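Putative agmatinase (Clostridium difficile, PDB 3LHL) probably hydrolyses agmatine to putrescine and urea, as a manganese-dependent member of the arginase family. Local coordinates at residues L63-G68 against L74-Q79. Sequence-based numbering, arbitrary orientation.
Sequences LEISVG and LKEIYQ
The carboxylate of E76 reaches across and takes hydrogen bonds from the backbone N and hydroxyl of S66. E76 OE1 accepts S66 N at 3.0 Å through its syn lone pair, and the N-H...O angle of 163° makes this bond nearly straight. E76 OE2 accepts S66 OG at 2.7 Å, also on the syn side but 22° out of the carboxylate plane; a weak bond from the same amide, at 3.3 Å from S66 N to E76 OE2, adds to it. With both oxygens engaged by one residue, rotation of the carboxylate about its CG-CD bond is probably restrained. An extended chain (chi2 168°) carries the group from the helix to the loop.

Van der Waals contacts continue toward L63, on one side of the carboxylate. E76 OE1 lies 3.4 Å from I65 CA, and the side chains of I65 and E76 cross at about a right angle. L63 CD2 rests against the helix backbone, 3.8 Å from I77 CA, and meets I77 CG1 at 4.1 Å.

The contact ties helix 70-86 to the loop that leads into it from edge strand 57-62, part of a beta-alpha-beta crossover in the parallel sheet of the arginase fold. I77 also packs on P103 of helix 101-111, while I65 touches F17.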
ATOM      1  N   LEU A  63     -12.083   8.514  -5.953  1.00 24.91           N
ATOM      2  CA  LEU A  63     -11.775   9.930  -5.971  1.00 24.77           C
ATOM      3  C   LEU A  63     -11.853  10.409  -7.413  1.00 25.85           C
ATOM      4  O   LEU A  63     -11.296   9.780  -8.315  1.00 25.72           O
ATOM      5  CB  LEU A  63     -10.367  10.166  -5.428  1.00 23.57           C
ATOM      6  CG  LEU A  63      -9.824  11.592  -5.554  1.00 24.54           C
ATOM      7  CD1 LEU A  63     -10.673  12.559  -4.717  1.00 22.24           C
ATOM      8  CD2 LEU A  63      -8.371  11.605  -5.104  1.00 23.22           C
ATOM      9  N   GLU A  64     -12.554  11.513  -7.638  1.00 26.13           N
ATOM     10  CA  GLU A  64     -12.669  12.051  -8.985  1.00 28.39           C
ATOM     11  C   GLU A  64     -11.342  12.728  -9.279  1.00 26.67           C
ATOM     12  O   GLU A  64     -10.919  13.608  -8.541  1.00 28.56           O
ATOM     13  CB  GLU A  64     -13.808  13.070  -9.065  1.00 31.40           C
ATOM     14  CG  GLU A  64     -14.138  13.499 -10.484  1.00 37.95           C
ATOM     15  CD  GLU A  64     -15.175  14.608 -10.541  1.00 41.52           C
ATOM     16  OE1 GLU A  64     -16.279  14.434  -9.975  1.00 43.69           O
ATOM     17  OE2 GLU A  64     -14.886  15.655 -11.161  1.00 44.25           O
ATOM     18  N   ILE A  65     -10.675  12.312 -10.345  1.00 27.04           N
ATOM     19  CA  ILE A  65      -9.392  12.907 -10.682  1.00 26.36           C
ATOM     20  C   ILE A  65      -9.338  13.443 -12.103  1.00 27.46           C
ATOM     21  O   ILE A  65     -10.007  12.931 -12.999  1.00 25.95           O
ATOM     22  CB  ILE A  65      -8.246  11.892 -10.493  1.00 24.75           C
ATOM     23  CG1 ILE A  65      -8.486  10.667 -11.378  1.00 22.84           C
ATOM     24  CG2 ILE A  65      -8.147  11.486  -9.019  1.00 23.34           C
ATOM     25  CD1 ILE A  65      -7.385   9.624 -11.295  1.00 17.75           C
ATOM     26  N   SER A  66      -8.542  14.490 -12.296  1.00 27.72           N
ATOM     27  CA  SER A  66      -8.387  15.091 -13.608  1.00 28.87           C
ATOM     28  C   SER A  66      -7.604  14.136 -14.499  1.00 30.95           C
ATOM     29  O   SER A  66      -6.977  13.190 -14.013  1.00 31.96           O
ATOM     30  CB  SER A  66      -7.645  16.423 -13.500  1.00 27.12           C
ATOM     31  OG  SER A  66      -8.418  17.381 -12.802  1.00 25.85           O
ATOM     32  N   VAL A  67      -7.644  14.389 -15.802  1.00 31.72           N
ATOM     33  CA  VAL A  67      -6.939  13.554 -16.760  1.00 33.26           C
ATOM     34  C   VAL A  67      -5.902  14.371 -17.525  1.00 33.95           C
ATOM     35  O   VAL A  67      -6.087  15.567 -17.751  1.00 33.96           O
ATOM     36  CB  VAL A  67      -7.923  12.925 -17.774  1.00 35.15           C
ATOM     37  CG1 VAL A  67      -9.012  12.160 -17.037  1.00 34.42           C
ATOM     38  CG2 VAL A  67      -8.538  14.005 -18.645  1.00 35.07           C
ATOM     39  N   GLY A  68      -4.802  13.725 -17.901  1.00 34.94           N
ATOM     40  CA  GLY A  68      -3.770  14.405 -18.664  1.00 35.56           C
ATOM     41  C   GLY A  68      -2.659  15.091 -17.891  1.00 35.28           C
ATOM     42  O   GLY A  68      -1.725  15.633 -18.490  1.00 35.31           O
ATOM     43  N   LEU A  74      -1.803  14.199  -8.455  1.00 18.17           N
ATOM     44  CA  LEU A  74      -1.161  14.090  -7.153  1.00 19.12           C
ATOM     45  C   LEU A  74      -1.731  15.099  -6.160  1.00 19.84           C
ATOM     46  O   LEU A  74      -1.978  14.761  -5.003  1.00 20.38           O
ATOM     47  CB  LEU A  74       0.348  14.278  -7.287  1.00 18.54           C
ATOM     48  CG  LEU A  74       1.051  13.254  -8.182  1.00 22.69           C
ATOM     49  CD1 LEU A  74       2.556  13.421  -8.061  1.00 17.92           C
ATOM     50  CD2 LEU A  74       0.639  11.834  -7.780  1.00 23.14           C
ATOM     51  N   LYS A  75      -1.940  16.333  -6.612  1.00 19.74           N
ATOM     52  CA  LYS A  75      -2.494  17.371  -5.747  1.00 21.60           C
ATOM     53  C   LYS A  75      -3.889  16.993  -5.266  1.00 20.59           C
ATOM     54  O   LYS A  75      -4.247  17.250  -4.117  1.00 21.97           O
ATOM     55  CB  LYS A  75      -2.549  18.715  -6.486  1.00 22.01           C
ATOM     56  CG  LYS A  75      -1.175  19.303  -6.765  1.00 26.61           C
ATOM     57  CD  LYS A  75      -1.258  20.615  -7.531  1.00 31.22           C
ATOM     58  CE  LYS A  75       0.133  21.182  -7.800  1.00 31.32           C
ATOM     59  NZ  LYS A  75       0.076  22.402  -8.649  1.00 33.07           N
ATOM     60  N   GLU A  76      -4.667  16.376  -6.146  1.00 20.19           N
ATOM     61  CA  GLU A  76      -6.022  15.961  -5.812  1.00 20.36           C
ATOM     62  C   GLU A  76      -6.006  14.838  -4.774  1.00 21.41           C
ATOM     63  O   GLU A  76      -6.823  14.829  -3.851  1.00 21.29           O
ATOM     64  CB  GLU A  76      -6.756  15.519  -7.084  1.00 21.82           C
ATOM     65  CG  GLU A  76      -6.821  16.627  -8.127  1.00 25.47           C
ATOM     66  CD  GLU A  76      -7.278  16.158  -9.495  1.00 28.26           C
ATOM     67  OE1 GLU A  76      -6.848  15.068  -9.933  1.00 30.58           O
ATOM     68  OE2 GLU A  76      -8.054  16.893 -10.141  1.00 29.07           O
ATOM     69  N   ILE A  77      -5.076  13.896  -4.919  1.00 18.69           N
ATOM     70  CA  ILE A  77      -4.979  12.798  -3.962  1.00 17.61           C
ATOM     71  C   ILE A  77      -4.596  13.402  -2.618  1.00 17.40           C
ATOM     72  O   ILE A  77      -5.155  13.052  -1.581  1.00 16.43           O
ATOM     73  CB  ILE A  77      -3.900  11.774  -4.368  1.00 16.73           C
ATOM     74  CG1 ILE A  77      -4.310  11.062  -5.661  1.00 14.93           C
ATOM     75  CG2 ILE A  77      -3.696  10.768  -3.244  1.00 16.06           C
ATOM     76  CD1 ILE A  77      -3.197  10.224  -6.281  1.00 13.98           C
ATOM     77  N   TYR A  78      -3.639  14.323  -2.655  1.00 18.02           N
ATOM     78  CA  TYR A  78      -3.175  14.997  -1.451  1.00 18.81           C
ATOM     79  C   TYR A  78      -4.349  15.630  -0.718  1.00 17.72           C
ATOM     80  O   TYR A  78      -4.504  15.465   0.490  1.00 16.62           O
ATOM     81  CB  TYR A  78      -2.169  16.092  -1.803  1.00 21.20           C
ATOM     82  CG  TYR A  78      -1.620  16.792  -0.586  1.00 24.54           C
ATOM     83  CD1 TYR A  78      -0.614  16.207   0.179  1.00 25.87           C
ATOM     84  CD2 TYR A  78      -2.125  18.028  -0.179  1.00 25.51           C
ATOM     85  CE1 TYR A  78      -0.122  16.836   1.319  1.00 27.69           C
ATOM     86  CE2 TYR A  78      -1.643  18.662   0.961  1.00 27.56           C
ATOM     87  CZ  TYR A  78      -0.643  18.059   1.704  1.00 28.72           C
ATOM     88  OH  TYR A  78      -0.163  18.672   2.837  1.00 33.34           O
ATOM     89  N   GLN A  79      -5.169  16.364  -1.461  1.00 18.38           N
ATOM     90  CA  GLN A  79      -6.328  17.033  -0.887  1.00 20.02           C
ATOM     91  C   GLN A  79      -7.268  16.083  -0.157  1.00 19.73           C
ATOM     92  O   GLN A  79      -7.625  16.329   0.994  1.00 17.44           O
ATOM     93  CB  GLN A  79      -7.109  17.771  -1.973  1.00 21.48           C
ATOM     94  CG  GLN A  79      -6.419  19.006  -2.503  1.00 25.39           C
ATOM     95  CD  GLN A  79      -6.099  19.997  -1.404  1.00 27.31           C
ATOM     96  OE1 GLN A  79      -4.956  20.106  -0.962  1.00 26.29           O
ATOM     97  NE2 GLN A  79      -7.118  20.717  -0.944  1.00 29.57           N
TER